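Local coordinates for TraI domain-containing protein (Salmonella typhi, PDB 2IPQ) that is of unknown function but, as the C-terminal domain of a TraI-like protein, may take part in conjugative DNA transfer, at residues T5-L10 and Q73-K78; W12-D17 and P45-L50. One frame throughout, in Å; residues are numbered along the deposited sequence.

Interaction 1: residues T5-L10 and Q73-K78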
ATOM      1  N   THR A   5       9.505 -10.738 -13.685  1.00 60.73           N
ATOM      2  CA  THR A   5       8.599 -11.702 -13.068  1.00 58.95           C
ATOM      3  C   THR A   5       8.982 -12.021 -11.622  1.00 56.88           C
ATOM      4  O   THR A   5       8.131 -12.008 -10.740  1.00 56.59           O
ATOM      5  CB  THR A   5       8.480 -12.972 -13.895  1.00 59.43           C
ATOM      6  OG1 THR A   5       8.015 -12.612 -15.199  1.00 64.35           O
ATOM      7  CG2 THR A   5       7.476 -13.936 -13.261  1.00 59.36           C
ATOM      8  N   GLU A   6      10.264 -12.291 -11.392  1.00 54.15           N
ATOM      9  CA  GLU A   6      10.759 -12.701 -10.088  1.00 52.75           C
ATOM     10  C   GLU A   6      10.664 -11.558  -9.082  1.00 51.46           C
ATOM     11  O   GLU A   6      10.215 -11.735  -7.948  1.00 51.07           O
ATOM     12  CB  GLU A   6      12.207 -13.189 -10.204  1.00 52.47           C
ATOM     13  N   LEU A   7      11.097 -10.386  -9.518  1.00 49.89           N
ATOM     14  CA  LEU A   7      11.038  -9.173  -8.730  1.00 48.69           C
ATOM     15  C   LEU A   7       9.597  -8.791  -8.329  1.00 47.92           C
ATOM     16  O   LEU A   7       9.327  -8.465  -7.181  1.00 48.52           O
ATOM     17  CB  LEU A   7      11.706  -8.040  -9.510  1.00 48.92           C
ATOM     18  CG  LEU A   7      11.862  -6.696  -8.805  1.00 50.58           C
ATOM     19  CD1 LEU A   7      12.517  -6.926  -7.449  1.00 52.63           C
ATOM     20  CD2 LEU A   7      12.684  -5.758  -9.652  1.00 47.86           C
ATOM     21  N   GLY A   8       8.684  -8.830  -9.287  1.00 48.80           N
ATOM     22  CA  GLY A   8       7.254  -8.731  -9.010  1.00 48.17           C
ATOM     23  C   GLY A   8       6.792  -9.660  -7.897  1.00 48.25           C
ATOM     24  O   GLY A   8       6.242  -9.186  -6.887  1.00 47.82           O
ATOM     25  N   ASP A   9       7.017 -10.971  -8.092  1.00 45.53           N
ATOM     26  CA  ASP A   9       6.650 -12.001  -7.112  1.00 46.74           C
ATOM     27  C   ASP A   9       7.303 -11.785  -5.727  1.00 46.59           C
ATOM     28  O   ASP A   9       6.675 -12.013  -4.699  1.00 44.56           O
ATOM     29  CB  ASP A   9       6.952 -13.403  -7.631  1.00 44.85           C
ATOM     30  CG  ASP A   9       5.936 -13.884  -8.691  1.00 50.56           C
ATOM     31  OD1 ASP A   9       4.759 -13.469  -8.619  1.00 52.05           O
ATOM     32  OD2 ASP A   9       6.318 -14.679  -9.598  1.00 43.71           O
ATOM     33  N   LEU A  10       8.554 -11.334  -5.716  1.00 46.03           N
ATOM     34  CA  LEU A  10       9.261 -11.027  -4.482  1.00 45.83           C
ATOM     35  C   LEU A  10       8.570  -9.885  -3.764  1.00 47.88           C
ATOM     36  O   LEU A  10       8.290  -9.964  -2.565  1.00 47.63           O
ATOM     37  CB  LEU A  10      10.683 -10.597  -4.800  1.00 46.95           C
ATOM     38  CG  LEU A  10      11.816 -11.119  -3.920  1.00 51.37           C
ATOM     39  CD1 LEU A  10      13.069 -10.307  -4.191  1.00 57.87           C
ATOM     40  CD2 LEU A  10      11.453 -11.093  -2.436  1.00 56.68           C
ATOM     41  N   GLN A  73       8.351  -1.214  -9.051  1.00 44.68           N
ATOM     42  CA  GLN A  73       7.035  -0.696  -9.418  1.00 45.99           C
ATOM     43  C   GLN A  73       6.502  -1.217 -10.758  1.00 46.16           C
ATOM     44  O   GLN A  73       5.361  -1.688 -10.839  1.00 45.42           O
ATOM     45  CB  GLN A  73       7.032   0.826  -9.415  1.00 44.88           C
ATOM     46  CG  GLN A  73       5.758   1.440  -9.982  1.00 49.05           C
ATOM     47  CD  GLN A  73       5.591   2.877  -9.532  1.00 56.39           C
ATOM     48  OE1 GLN A  73       6.573   3.539  -9.205  1.00 60.21           O
ATOM     49  NE2 GLN A  73       4.353   3.362  -9.499  1.00 55.27           N
ATOM     50  N   ALA A  74       7.324  -1.139 -11.806  1.00 44.91           N
ATOM     51  CA  ALA A  74       6.975  -1.752 -13.067  1.00 46.49           C
ATOM     52  C   ALA A  74       6.675  -3.256 -12.905  1.00 47.26           C
ATOM     53  O   ALA A  74       5.695  -3.789 -13.472  1.00 47.21           O
ATOM     54  CB  ALA A  74       8.092  -1.525 -14.123  1.00 45.67           C
ATOM     55  N   ALA A  75       7.520  -3.950 -12.152  1.00 44.58           N
ATOM     56  CA  ALA A  75       7.321  -5.384 -12.003  1.00 44.44           C
ATOM     57  C   ALA A  75       6.016  -5.600 -11.227  1.00 43.79           C
ATOM     58  O   ALA A  75       5.199  -6.454 -11.570  1.00 46.71           O
ATOM     59  CB  ALA A  75       8.503  -6.037 -11.318  1.00 39.46           C
ATOM     60  N   PHE A  76       5.807  -4.822 -10.189  1.00 44.03           N
ATOM     61  CA  PHE A  76       4.559  -4.950  -9.430  1.00 45.10           C
ATOM     62  C   PHE A  76       3.319  -4.727 -10.303  1.00 46.04           C
ATOM     63  O   PHE A  76       2.380  -5.503 -10.235  1.00 43.96           O
ATOM     64  CB  PHE A  76       4.516  -3.969  -8.275  1.00 43.72           C
ATOM     65  CG  PHE A  76       3.175  -3.918  -7.590  1.00 45.21           C
ATOM     66  CD1 PHE A  76       2.654  -5.058  -6.974  1.00 44.91           C
ATOM     67  CD2 PHE A  76       2.434  -2.738  -7.571  1.00 46.88           C
ATOM     68  CE1 PHE A  76       1.415  -5.021  -6.338  1.00 45.89           C
ATOM     69  CE2 PHE A  76       1.175  -2.687  -6.943  1.00 43.63           C
ATOM     70  CZ  PHE A  76       0.679  -3.830  -6.324  1.00 45.19           C
ATOM     71  N   GLU A  77       3.304  -3.662 -11.099  1.00 46.54           N
ATOM     72  CA  GLU A  77       2.093  -3.338 -11.865  1.00 51.58           C
ATOM     73  C   GLU A  77       1.722  -4.395 -12.882  1.00 51.62           C
ATOM     74  O   GLU A  77       0.541  -4.570 -13.205  1.00 52.81           O
ATOM     75  CB  GLU A  77       2.218  -1.994 -12.566  1.00 51.71           C
ATOM     76  CG  GLU A  77       2.001  -0.783 -11.645  1.00 53.23           C
ATOM     77  CD  GLU A  77       1.880   0.505 -12.447  1.00 59.48           C
ATOM     78  OE1 GLU A  77       2.023   0.433 -13.696  1.00 65.20           O
ATOM     79  OE2 GLU A  77       1.642   1.573 -11.847  1.00 59.19           O
ATOM     80  N   LYS A  78       2.731  -5.100 -13.388  1.00 53.63           N
ATOM     81  CA  LYS A  78       2.521  -6.134 -14.400  1.00 54.29           C
ATOM     82  C   LYS A  78       1.695  -7.293 -13.846  1.00 54.93           C
ATOM     83  O   LYS A  78       1.180  -8.107 -14.592  1.00 53.87           O
ATOM     84  CB  LYS A  78       3.864  -6.626 -14.955  1.00 53.36           C
ATOM     85  CG  LYS A  78       4.451  -5.666 -16.000  1.00 57.70           C
ATOM     86  CD  LYS A  78       5.936  -5.904 -16.299  1.00 58.13           C
ATOM     87  CE  LYS A  78       6.297  -5.437 -17.730  1.00 69.89           C
ATOM     88  NZ  LYS A  78       6.433  -3.938 -17.835  1.00 71.24           N
TER
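Ala75 lays its methyl group over the backbone of Gly8, with CB of Ala75 3.5 Å from N of Gly8 and 3.8 Å from its CA. Its CB is directed toward the facing helix, and this one methyl makes the contact. Because Gly8 carries no side chain, the backbones can come together: the two CA atoms are only 4.5 Å apart. Leu7 flanks the same methyl, its CB lying 4.2 Å from CB of Ala75. CG of Leu7 is anti to the backbone N (chi1 -175°), and the branched end reaches Gln71 and Val72 of helix 68-77. This is a close helix-helix crossing, in which a glycine and an alanine face each other and helix 4-20 meets helix 68-77 nearly at right angles, the segment axes passing 7.8 Å apart at a signed angle of -81°. On the other flank the backbone N of Phe76 is 4.3 Å from CA of Gly8. The Phe76 ring itself turns away from residues 5-10 and meets Phe11 and Tyr111 edge-to-face.

Interaction 2: residues W12-D17 and P45-L50; sequences WSWLRD and PGVFFL
Trp14 projects the six-membered end of its indole into the hollow between Val47 and Leu50, residues one turn apart on the facing helix. Its rim does the touching. CZ2 lies 4.0 Å from CG of Leu50, which sits at the ring's edge near the ring plane, while CZ3 is 4.1 Å from the Val47 methyl CG2. Between them CH2 approaches the Val47 carbonyl O at 3.8 Å, an oblique van der Waals contact with main chain. With CG anti to the backbone N (chi1 164°), the indole extends outward from helix 4-20 and bridges a wide gap: the segment axes are 11.5 Å apart, and the nearest CA atoms, those of Leu15 and Val47, are 8.7 Å apart. The helices meet almost perpendicularly, at 102°, inside the helical part of a domain of the TraI C-terminal family, which belongs with the helix-turn-helix proteins. The Leu50 side chain runs roughly perpendicular to that of Trp14, while Val47 and Trp14 lie side by side, pointing opposite ways. A smaller bump lies beside it: Leu15 brings CD2 to 4.3 Å from CG2 of Val47, so this one methyl is met by both the indole and the leucine. The other Val47 methyl, CG1, set between the backbone N and the carbonyl carbon (chi1 66°), lies over the centre of the Phe48 ring, 4.0 Å above its plane. Farther along helix 46-54, Phe51 meets the Trp14 indole edge-to-face, and Ile118 of helix 115-118 packs on Leu15.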
ATOM      1  N   TRP A  12       5.535  -8.702  -4.118  1.00 48.39           N
ATOM      2  CA  TRP A  12       4.148  -8.968  -3.749  1.00 47.35           C
ATOM      3  C   TRP A  12       4.102  -9.997  -2.597  1.00 49.12           C
ATOM      4  O   TRP A  12       3.300  -9.883  -1.651  1.00 47.85           O
ATOM      5  CB  TRP A  12       3.402  -9.489  -4.978  1.00 49.55           C
ATOM      6  CG  TRP A  12       2.069 -10.062  -4.658  1.00 51.68           C
ATOM      7  CD1 TRP A  12       1.707 -11.369  -4.722  1.00 52.48           C
ATOM      8  CD2 TRP A  12       0.906  -9.338  -4.228  1.00 50.42           C
ATOM      9  NE1 TRP A  12       0.390 -11.510  -4.359  1.00 54.13           N
ATOM     10  CE2 TRP A  12      -0.121 -10.277  -4.044  1.00 52.08           C
ATOM     11  CE3 TRP A  12       0.645  -7.984  -3.969  1.00 55.71           C
ATOM     12  CZ2 TRP A  12      -1.401  -9.913  -3.617  1.00 52.79           C
ATOM     13  CZ3 TRP A  12      -0.623  -7.616  -3.549  1.00 56.57           C
ATOM     14  CH2 TRP A  12      -1.632  -8.581  -3.375  1.00 55.96           C
ATOM     15  N   SER A  13       4.975 -10.998  -2.685  1.00 44.28           N
ATOM     16  CA  SER A  13       5.164 -11.955  -1.613  1.00 46.36           C
ATOM     17  C   SER A  13       5.565 -11.282  -0.292  1.00 46.09           C
ATOM     18  O   SER A  13       5.056 -11.625   0.777  1.00 45.94           O
ATOM     19  CB  SER A  13       6.227 -12.983  -2.029  1.00 43.84           C
ATOM     20  OG  SER A  13       6.565 -13.794  -0.927  1.00 60.02           O
ATOM     21  N   TRP A  14       6.483 -10.317  -0.366  1.00 47.75           N
ATOM     22  CA  TRP A  14       6.910  -9.552   0.811  1.00 48.10           C
ATOM     23  C   TRP A  14       5.772  -8.713   1.409  1.00 48.66           C
ATOM     24  O   TRP A  14       5.571  -8.682   2.629  1.00 50.20           O
ATOM     25  CB  TRP A  14       8.114  -8.665   0.447  1.00 48.57           C
ATOM     26  CG  TRP A  14       8.427  -7.548   1.452  1.00 46.49           C
ATOM     27  CD1 TRP A  14       9.262  -7.618   2.535  1.00 49.85           C
ATOM     28  CD2 TRP A  14       7.898  -6.217   1.437  1.00 50.03           C
ATOM     29  NE1 TRP A  14       9.280  -6.409   3.202  1.00 52.83           N
ATOM     30  CE2 TRP A  14       8.453  -5.531   2.543  1.00 53.99           C
ATOM     31  CE3 TRP A  14       7.008  -5.532   0.589  1.00 50.43           C
ATOM     32  CZ2 TRP A  14       8.149  -4.191   2.826  1.00 50.92           C
ATOM     33  CZ3 TRP A  14       6.705  -4.208   0.874  1.00 52.19           C
ATOM     34  CH2 TRP A  14       7.281  -3.549   1.987  1.00 50.05           C
ATOM     35  N   LEU A  15       5.041  -8.013   0.554  1.00 49.67           N
ATOM     36  CA  LEU A  15       3.949  -7.122   0.995  1.00 50.34           C
ATOM     37  C   LEU A  15       2.816  -7.951   1.595  1.00 49.72           C
ATOM     38  O   LEU A  15       2.293  -7.666   2.683  1.00 51.50           O
ATOM     39  CB  LEU A  15       3.370  -6.366  -0.219  1.00 53.88           C
ATOM     40  CG  LEU A  15       2.442  -5.143  -0.073  1.00 53.62           C
ATOM     41  CD1 LEU A  15       1.029  -5.477  -0.381  1.00 60.13           C
ATOM     42  CD2 LEU A  15       2.575  -4.376   1.259  1.00 55.23           C
ATOM     43  N   ARG A  16       2.421  -8.970   0.865  1.00 48.42           N
ATOM     44  CA  ARG A  16       1.255  -9.751   1.231  1.00 51.52           C
ATOM     45  C   ARG A  16       1.499 -10.572   2.510  1.00 51.06           C
ATOM     46  O   ARG A  16       0.693 -10.538   3.451  1.00 49.30           O
ATOM     47  CB  ARG A  16       0.867 -10.644   0.069  1.00 47.21           C
ATOM     48  CG  ARG A  16      -0.494 -11.226   0.164  1.00 54.98           C
ATOM     49  CD  ARG A  16      -0.394 -12.715   0.233  1.00 64.39           C
ATOM     50  NE  ARG A  16      -0.035 -13.356  -1.033  1.00 68.01           N
ATOM     51  CZ  ARG A  16       1.012 -14.171  -1.193  1.00 70.12           C
ATOM     52  NH1 ARG A  16       1.274 -14.731  -2.382  1.00 63.90           N
ATOM     53  NH2 ARG A  16       1.804 -14.427  -0.167  1.00 64.41           N
ATOM     54  N   ASP A  17       2.612 -11.296   2.546  1.00 49.97           N
ATOM     55  CA  ASP A  17       2.928 -12.090   3.720  1.00 51.15           C
ATOM     56  C   ASP A  17       3.350 -11.209   4.895  1.00 50.80           C
ATOM     57  O   ASP A  17       3.207 -11.590   6.043  1.00 51.03           O
ATOM     58  CB  ASP A  17       3.981 -13.161   3.387  1.00 51.18           C
ATOM     59  CG  ASP A  17       3.480 -14.194   2.341  1.00 53.26           C
ATOM     60  OD1 ASP A  17       2.287 -14.161   1.968  1.00 55.99           O
ATOM     61  OD2 ASP A  17       4.272 -15.055   1.888  1.00 60.19           O
ATOM     62  N   PRO A  45       6.171   6.832  -3.426  1.00 48.09           N
ATOM     63  CA  PRO A  45       7.116   5.721  -3.466  1.00 46.50           C
ATOM     64  C   PRO A  45       7.357   4.989  -2.124  1.00 45.80           C
ATOM     65  O   PRO A  45       8.078   4.013  -2.106  1.00 44.77           O
ATOM     66  CB  PRO A  45       8.399   6.414  -3.913  1.00 45.60           C
ATOM     67  CG  PRO A  45       8.316   7.730  -3.181  1.00 46.35           C
ATOM     68  CD  PRO A  45       6.864   8.131  -3.337  1.00 48.54           C
ATOM     69  N   GLY A  46       6.769   5.449  -1.018  1.00 49.34           N
ATOM     70  CA  GLY A  46       7.071   4.909   0.316  1.00 45.94           C
ATOM     71  C   GLY A  46       7.091   3.379   0.421  1.00 47.83           C
ATOM     72  O   GLY A  46       7.996   2.811   1.019  1.00 48.65           O
ATOM     73  N   VAL A  47       6.112   2.688  -0.152  1.00 47.40           N
ATOM     74  CA  VAL A  47       6.040   1.239   0.045  1.00 47.85           C
ATOM     75  C   VAL A  47       7.173   0.501  -0.696  1.00 48.59           C
ATOM     76  O   VAL A  47       7.624  -0.554  -0.278  1.00 48.30           O
ATOM     77  CB  VAL A  47       4.700   0.659  -0.421  1.00 50.63           C
ATOM     78  CG1 VAL A  47       4.575   0.811  -1.934  1.00 50.83           C
ATOM     79  CG2 VAL A  47       4.648  -0.850  -0.089  1.00 47.76           C
ATOM     80  N   PHE A  48       7.641   1.067  -1.801  1.00 48.76           N
ATOM     81  CA  PHE A  48       8.737   0.474  -2.553  1.00 46.89           C
ATOM     82  C   PHE A  48      10.075   0.745  -1.881  1.00 48.10           C
ATOM     83  O   PHE A  48      10.946  -0.114  -1.847  1.00 49.47           O
ATOM     84  CB  PHE A  48       8.730   0.999  -3.974  1.00 45.65           C
ATOM     85  CG  PHE A  48       7.515   0.576  -4.762  1.00 48.87           C
ATOM     86  CD1 PHE A  48       7.232  -0.772  -4.952  1.00 43.81           C
ATOM     87  CD2 PHE A  48       6.670   1.526  -5.316  1.00 45.82           C
ATOM     88  CE1 PHE A  48       6.113  -1.174  -5.678  1.00 54.53           C
ATOM     89  CE2 PHE A  48       5.552   1.151  -6.035  1.00 53.42           C
ATOM     90  CZ  PHE A  48       5.261  -0.206  -6.225  1.00 52.42           C
ATOM     91  N   PHE A  49      10.240   1.943  -1.340  1.00 48.99           N
ATOM     92  CA  PHE A  49      11.434   2.260  -0.563  1.00 48.62           C
ATOM     93  C   PHE A  49      11.548   1.357   0.665  1.00 48.89           C
ATOM     94  O   PHE A  49      12.643   0.954   1.047  1.00 46.23           O
ATOM     95  CB  PHE A  49      11.397   3.720  -0.116  1.00 49.55           C
ATOM     96  CG  PHE A  49      11.729   4.690  -1.198  1.00 49.50           C
ATOM     97  CD1 PHE A  49      12.586   4.335  -2.224  1.00 52.55           C
ATOM     98  CD2 PHE A  49      11.194   5.969  -1.184  1.00 58.16           C
ATOM     99  CE1 PHE A  49      12.904   5.232  -3.231  1.00 54.63           C
ATOM    100  CE2 PHE A  49      11.511   6.885  -2.195  1.00 56.79           C
ATOM    101  CZ  PHE A  49      12.365   6.505  -3.218  1.00 55.48           C
ATOM    102  N   LEU A  50      10.407   1.052   1.284  1.00 47.99           N
ATOM    103  CA  LEU A  50      10.386   0.151   2.429  1.00 49.48           C
ATOM    104  C   LEU A  50      10.764  -1.294   2.056  1.00 48.25           C
ATOM    105  O   LEU A  50      11.502  -1.927   2.785  1.00 51.07           O
ATOM    106  CB  LEU A  50       9.016   0.208   3.114  1.00 46.98           C
ATOM    107  CG  LEU A  50       8.840  -0.625   4.386  1.00 54.15           C
ATOM    108  CD1 LEU A  50       9.855  -0.275   5.531  1.00 49.59           C
ATOM    109  CD2 LEU A  50       7.369  -0.597   4.891  1.00 54.00           C
TER

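Overall arrangement
Both interactions use helix 4-20: interaction 1 its N-terminal portion, interaction 2 a later one, with centres about 11 Å apart and on the same side of the chain's centre. Their partners, helices 46-54 and 68-77, follow each other in sequence. Because 12-17 follows 5-10 and 45-50 precedes 73-78, interaction 2 is nested inside the loop closed by interaction 1. The contacts also touch directly. CZ of Phe48 packs 3.7 Å from CA of Gln73, and CE1 of Phe76 lies 3.9 Å from CE3 of Trp12. Three helices therefore share one aromatic core beside the antiparallel sheet, an arrangement consistent with a winged-helix-like domain, although no DNA-binding role is established here.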